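Local atomic coordinates of spermidine N1-acetyltransferase (Vibrio cholerae O1 biovar El Tor, PDB entry 6DAU), a protein that catalyses the transfer of an acetyl group from acetyl-coenzyme A to the polyamines spermidine and spermine, as a member of the GNAT family. Residues C[69-74]-C[104-109]; C[73-78]-C[82-87]. The protein carries 2 engineered substitutions. All coordinates share one frame; numbering follows the deposited sequence.

Overall arrangement
Both contacts lie in the GNAT core and start from strand 67-77, sharing Leu73 and Ile74. Interaction 1 joins one face of this strand to helix 98-112. It is purely apolar and small, burying about 145 Å². Interaction 2 joins the strand to its hairpin partner, strand 82-89, and buries about 425 Å². Backbone hydrogen bonds carry it, with side chains packing on both faces of the sheet. Most touching residues of both contacts are buried, but the hairpin also brings in acidic groups, an amide and a water. The centres of the two contacts are about 9 Å apart. Phe85 connects the two: its CE1 lies 3.4 Å from Ala106 CB on the helix.

Interaction 1. Residues C[69-74]-C[104-109]; sequences GLVELI and NRALDY
The first torsions of Val71 and Tyr109 send their side chains into the space between strand and helix. Val71 holds CG1 opposite its own backbone N (chi1 165°), which directs this methyl at the helix. There Val71 CG1 lies 3.7 Å from Ala106 CB, and the two methyls meet side-on, at an angle. Leu73 is the next residue on this face of the strand. Its CD1 leads toward the helix. Tyr109 comes the other way. With CG trans to the backbone N (chi1 168°), its ring swings down from the helix toward the strand. Leu73 CD1 reaches the ring at its edge, close to the ring plane, 4.1 Å from Tyr109 CE2. The two side chains meet at a slant.

The closest pair of CA atoms is Val71 and Ala106, 6.7 Å apart. The small Ala106 side chain suits such a near approach. Val71 and Leu73 point to the helix, while Glu72 between them points to the other side, where it forms a salt bridge with Arg57. This is the alternation of a strand. Helix 98-112 lies over this face of the sheet and connects the parallel strands 82-89 and 118-124, a beta-alpha-beta crossover of the GNAT fold.

The Tyr109 ring also packs edge-to-face with Phe58, and its OH is hydrogen-bonded to Glu37 of a second subunit. The ring edge packs on Leu73, while the hydroxyl serves the subunit boundary. Between strand and helix the touching atoms are all carbon, so this join rests on burial and van der Waals contact, not on directed polar bonds.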
loop_
_atom_site.group_PDB
_atom_site.type_symbol
_atom_site.label_atom_id
_atom_site.label_comp_id
_atom_site.label_asym_id
_atom_site.label_seq_id
_atom_site.Cartn_x
_atom_site.Cartn_y
_atom_site.Cartn_z
ATOM N N GLY C 69 28.399 23.599 16.589
ATOM C CA GLY C 69 28.768 22.331 15.987
ATOM C C GLY C 69 27.843 21.191 16.321
ATOM O O GLY C 69 26.703 21.406 16.745
ATOM N N LEU C 70 28.340 19.972 16.121
ATOM C CA LEU C 70 27.543 18.760 16.272
ATOM C C LEU C 70 28.304 17.681 17.075
ATOM O O LEU C 70 29.499 17.466 16.840
ATOM C CB LEU C 70 27.197 18.240 14.888
ATOM C CG LEU C 70 26.423 16.918 14.751
ATOM C CD1 LEU C 70 24.980 17.126 15.193
ATOM C CD2 LEU C 70 26.496 16.433 13.309
ATOM N N VAL C 71 27.611 17.063 18.026
ATOM C CA VAL C 71 28.093 15.867 18.720
ATOM C C VAL C 71 27.233 14.691 18.237
ATOM O O VAL C 71 25.992 14.771 18.260
ATOM C CB VAL C 71 27.965 16.063 20.246
ATOM C CG1 VAL C 71 28.094 14.753 20.978
ATOM C CG2 VAL C 71 29.060 17.031 20.723
ATOM N N GLU C 72 27.885 13.635 17.770
ATOM C CA GLU C 72 27.230 12.473 17.165
ATOM C C GLU C 72 27.684 11.202 17.894
ATOM O O GLU C 72 28.885 10.958 18.001
ATOM C CB GLU C 72 27.680 12.280 15.727
ATOM C CG GLU C 72 27.069 13.099 14.645
ATOM C CD GLU C 72 27.318 12.491 13.260
ATOM O OE1 GLU C 72 26.526 12.802 12.353
ATOM O OE2 GLU C 72 28.238 11.661 13.057
ATOM N N LEU C 73 26.727 10.390 18.339
ATOM C CA LEU C 73 27.016 9.025 18.727
ATOM C C LEU C 73 26.358 8.113 17.711
ATOM O O LEU C 73 25.156 8.240 17.440
ATOM C CB LEU C 73 26.474 8.716 20.125
ATOM C CG LEU C 73 26.940 9.556 21.335
ATOM C CD1 LEU C 73 26.201 9.057 22.564
ATOM C CD2 LEU C 73 28.437 9.434 21.524
ATOM N N ILE C 74 27.150 7.235 17.103
ATOM C CA ILE C 74 26.640 6.279 16.135
ATOM C C ILE C 74 27.012 4.854 16.533
ATOM O O ILE C 74 27.787 4.664 17.478
ATOM C CB ILE C 74 27.088 6.625 14.690
ATOM C CG1 ILE C 74 28.586 6.399 14.451
ATOM C CG2 ILE C 74 26.659 8.066 14.322
ATOM C CD1 ILE C 74 28.983 6.528 12.971
ATOM N N ASN C 104 34.020 16.534 26.487
ATOM C CA ASN C 104 33.617 16.214 27.869
ATOM C C ASN C 104 32.099 16.148 28.055
ATOM O O ASN C 104 31.619 15.271 28.745
ATOM C CB ASN C 104 34.305 17.122 28.901
ATOM C CG ASN C 104 35.804 16.783 29.050
ATOM O OD1 ASN C 104 36.240 15.628 28.931
ATOM N ND2 ASN C 104 36.617 17.810 29.273
ATOM N N ARG C 105 31.353 17.052 27.427
ATOM C CA ARG C 105 29.879 16.969 27.406
ATOM C C ARG C 105 29.365 15.668 26.800
ATOM O O ARG C 105 28.444 15.060 27.356
ATOM C CB ARG C 105 29.250 18.127 26.660
ATOM C CG ARG C 105 29.472 19.467 27.338
ATOM C CD ARG C 105 28.689 19.610 28.630
ATOM N NE ARG C 105 29.443 20.365 29.622
ATOM C CZ ARG C 105 29.574 21.688 29.610
ATOM N NH1 ARG C 105 30.288 22.282 30.582
ATOM N NH2 ARG C 105 28.951 22.458 28.709
ATOM N N ALA C 106 29.981 15.242 25.697
ATOM C CA ALA C 106 29.570 14.010 25.008
ATOM C C ALA C 106 29.800 12.806 25.901
ATOM O O ALA C 106 28.931 11.917 26.008
ATOM C CB ALA C 106 30.338 13.834 23.724
ATOM N N LEU C 107 30.962 12.802 26.565
ATOM C CA LEU C 107 31.313 11.717 27.462
ATOM C C LEU C 107 30.406 11.696 28.663
ATOM O O LEU C 107 29.957 10.629 29.104
ATOM C CB LEU C 107 32.784 11.803 27.874
ATOM C CG LEU C 107 33.782 11.588 26.720
ATOM C CD1 LEU C 107 35.196 11.596 27.247
ATOM C CD2 LEU C 107 33.534 10.301 25.935
ATOM N N ASP C 108 30.114 12.886 29.179
ATOM C CA ASP C 108 29.205 13.025 30.290
ATOM C C ASP C 108 27.830 12.408 29.983
ATOM O O ASP C 108 27.281 11.635 30.791
ATOM C CB ASP C 108 29.022 14.464 30.680
ATOM C CG ASP C 108 29.975 14.906 31.763
ATOM O OD1 ASP C 108 29.940 14.328 32.860
ATOM O OD2 ASP C 108 30.759 15.826 31.511
ATOM N N TYR C 109 27.278 12.763 28.829
ATOM C CA TYR C 109 26.001 12.247 28.469
ATOM C C TYR C 109 26.086 10.711 28.249
ATOM O O TYR C 109 25.250 9.970 28.772
ATOM C CB TYR C 109 25.491 12.986 27.238
ATOM C CG TYR C 109 24.288 12.338 26.617
ATOM C CD1 TYR C 109 22.985 12.624 27.052
ATOM C CD2 TYR C 109 24.464 11.465 25.556
ATOM C CE1 TYR C 109 21.874 12.042 26.435
ATOM C CE2 TYR C 109 23.375 10.876 24.920
ATOM C CZ TYR C 109 22.098 11.163 25.373
ATOM O OH TYR C 109 21.081 10.531 24.725
#

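Interaction 2. Residues C[73-78]-C[82-87]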
loop_
_atom_site.group_PDB
_atom_site.type_symbol
_atom_site.label_atom_id
_atom_site.label_comp_id
_atom_site.label_asym_id
_atom_site.label_seq_id
_atom_site.Cartn_x
_atom_site.Cartn_y
_atom_site.Cartn_z
ATOM N N LEU C 73 26.727 10.390 18.339
ATOM C CA LEU C 73 27.016 9.025 18.727
ATOM C C LEU C 73 26.358 8.113 17.711
ATOM O O LEU C 73 25.156 8.240 17.440
ATOM C CB LEU C 73 26.474 8.716 20.125
ATOM C CG LEU C 73 26.940 9.556 21.335
ATOM C CD1 LEU C 73 26.201 9.057 22.564
ATOM C CD2 LEU C 73 28.437 9.434 21.524
ATOM N N ILE C 74 27.150 7.235 17.103
ATOM C CA ILE C 74 26.640 6.279 16.135
ATOM C C ILE C 74 27.012 4.854 16.533
ATOM O O ILE C 74 27.787 4.664 17.478
ATOM C CB ILE C 74 27.088 6.625 14.690
ATOM C CG1 ILE C 74 28.586 6.399 14.451
ATOM C CG2 ILE C 74 26.659 8.066 14.322
ATOM C CD1 ILE C 74 28.983 6.528 12.971
ATOM N N GLU C 75 26.432 3.859 15.847
ATOM C CA GLU C 75 26.687 2.455 16.125
ATOM C C GLU C 75 26.451 2.125 17.586
ATOM O O GLU C 75 27.176 1.321 18.143
ATOM C CB GLU C 75 28.157 2.090 15.757
ATOM C CG GLU C 75 28.478 2.352 14.289
ATOM C CD GLU C 75 28.450 1.056 13.512
ATOM O OE1 GLU C 75 29.331 0.233 13.838
ATOM O OE2 GLU C 75 27.608 0.805 12.595
ATOM N N ILE C 76 25.448 2.751 18.199
ATOM C CA ILE C 76 25.163 2.485 19.601
ATOM C C ILE C 76 24.619 1.071 19.704
ATOM O O ILE C 76 23.630 0.724 19.059
ATOM C CB ILE C 76 24.158 3.481 20.222
ATOM C CG1 ILE C 76 24.603 4.938 19.943
ATOM C CG2 ILE C 76 24.023 3.197 21.718
ATOM C CD1 ILE C 76 23.533 5.948 20.298
ATOM N N ASN C 77 25.306 0.249 20.484
ATOM C CA ASN C 77 24.866 -1.110 20.706
ATOM C C ASN C 77 24.549 -1.244 22.200
ATOM O O ASN C 77 25.390 -0.952 23.046
ATOM C CB ASN C 77 25.965 -2.092 20.302
ATOM C CG ASN C 77 25.561 -3.517 20.517
ATOM O OD1 ASN C 77 25.318 -3.957 21.645
ATOM N ND2 ASN C 77 25.430 -4.239 19.431
ATOM N N TYR C 78 23.338 -1.709 22.513
ATOM C CA TYR C 78 22.837 -1.674 23.877
ATOM C C TYR C 78 23.088 -2.978 24.618
ATOM O O TYR C 78 22.674 -3.102 25.743
ATOM C CB TYR C 78 21.367 -1.220 23.955
ATOM C CG TYR C 78 21.154 0.223 23.479
ATOM C CD1 TYR C 78 21.320 1.309 24.353
ATOM C CD2 TYR C 78 20.801 0.495 22.137
ATOM C CE1 TYR C 78 21.138 2.626 23.916
ATOM C CE2 TYR C 78 20.590 1.811 21.695
ATOM C CZ TYR C 78 20.778 2.855 22.573
ATOM O OH TYR C 78 20.624 4.147 22.101
ATOM N N SER C 82 28.406 0.073 23.748
ATOM C CA SER C 82 29.473 0.817 23.125
ATOM C C SER C 82 28.892 1.728 22.046
ATOM O O SER C 82 27.784 1.477 21.555
ATOM C CB SER C 82 30.502 -0.139 22.545
ATOM O OG SER C 82 29.924 -0.916 21.504
ATOM N N ALA C 83 29.633 2.771 21.686
ATOM C CA ALA C 83 29.227 3.701 20.637
ATOM C C ALA C 83 30.460 4.390 20.060
ATOM O O ALA C 83 31.470 4.564 20.761
ATOM C CB ALA C 83 28.247 4.762 21.148
ATOM N N GLU C 84 30.344 4.798 18.795
ATOM C CA GLU C 84 31.333 5.615 18.145
ATOM C C GLU C 84 30.934 7.080 18.241
ATOM O O GLU C 84 29.776 7.446 17.982
ATOM C CB GLU C 84 31.524 5.199 16.695
ATOM C CG GLU C 84 32.537 6.082 15.951
ATOM C CD GLU C 84 32.716 5.702 14.492
ATOM O OE1 GLU C 84 32.288 4.597 14.075
ATOM O OE2 GLU C 84 33.323 6.523 13.762
ATOM N N PHE C 85 31.899 7.905 18.625
ATOM C CA PHE C 85 31.686 9.323 18.845
ATOM C C PHE C 85 32.367 10.118 17.717
ATOM O O PHE C 85 33.463 9.763 17.248
ATOM C CB PHE C 85 32.217 9.702 20.255
ATOM C CG PHE C 85 32.583 11.134 20.417
ATOM C CD1 PHE C 85 31.603 12.121 20.603
ATOM C CD2 PHE C 85 33.914 11.522 20.375
ATOM C CE1 PHE C 85 31.951 13.472 20.710
ATOM C CE2 PHE C 85 34.282 12.874 20.477
ATOM C CZ PHE C 85 33.311 13.850 20.653
ATOM N N GLN C 86 31.705 11.173 17.266
ATOM C CA GLN C 86 32.309 12.148 16.361
ATOM C C GLN C 86 31.848 13.533 16.796
ATOM O O GLN C 86 30.732 13.715 17.317
ATOM C CB GLN C 86 31.874 11.904 14.919
ATOM C CG GLN C 86 32.464 10.621 14.316
ATOM C CD GLN C 86 31.687 10.060 13.115
ATOM O OE1 GLN C 86 30.892 10.761 12.480
ATOM N NE2 GLN C 86 31.926 8.771 12.796
ATOM N N ILE C 87 32.706 14.515 16.553
ATOM C CA ILE C 87 32.385 15.897 16.791
ATOM C C ILE C 87 32.745 16.712 15.532
ATOM O O ILE C 87 33.784 16.480 14.929
ATOM C CB ILE C 87 33.080 16.389 18.064
ATOM C CG1 ILE C 87 32.682 17.825 18.361
ATOM C CG2 ILE C 87 34.594 16.239 17.966
ATOM C CD1 ILE C 87 33.336 18.410 19.573
HETATM O O HOH W 1 29.484 0.201 19.024
#
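The Phe85 ring receives Leu73 CD2 at its edge, near its plane. One of its faces carries the backbone N of Ile87, offset toward the rim. Leu73 CD2 also touches Phe85 CB, at 4.0 Å. The Tyr78 ring has Ile76 CG2, from the same segment, over one face, 3.4 Å above the plane and offset toward the rim. Gln86 NE2 donates to Glu84 OE2 at 2.8 Å; the acceptor lies in the amide plane of Gln86, whereas the donor stands above the carboxylate plane of Glu84. Ile74 CD1 packs beside these groups, 3.7 Å from Gln86 NE2. Its CG1 sits between the backbone N and carbonyl carbon (chi1 70°), and the side chain runs alongside that of Glu84, pointing the same way.

The strands form an antiparallel beta hairpin in the central GNAT sheet. Leu73 and Phe85 are a non-hydrogen-bonded pair. Ile74 and Glu84 are a hydrogen-bonded pair, joined by Ile74 N to Glu84 O (2.8 Å) and Glu84 N to Ile74 O (2.9 Å). A beta bulge then shifts the register by one residue. Glu75 turns the chain there with a positive phi of 54°. Pairing resumes at Asn77 and Ser82, where Asn77 N donates to Ser82 O at 3.0 Å, nearly straight (170°).

At the bulge, Ile76 CG1 packs on Ala83 CB at 3.8 Å. A water donates to Glu75 O and is also hydrogen-bonded to Ser82 OG, bridging the strands. Asn77 OD1 accepts from the backbone N of Ile79 and His80 in the turn, while its ND2 is hydrogen-bonded to Tyr30 of a third subunit.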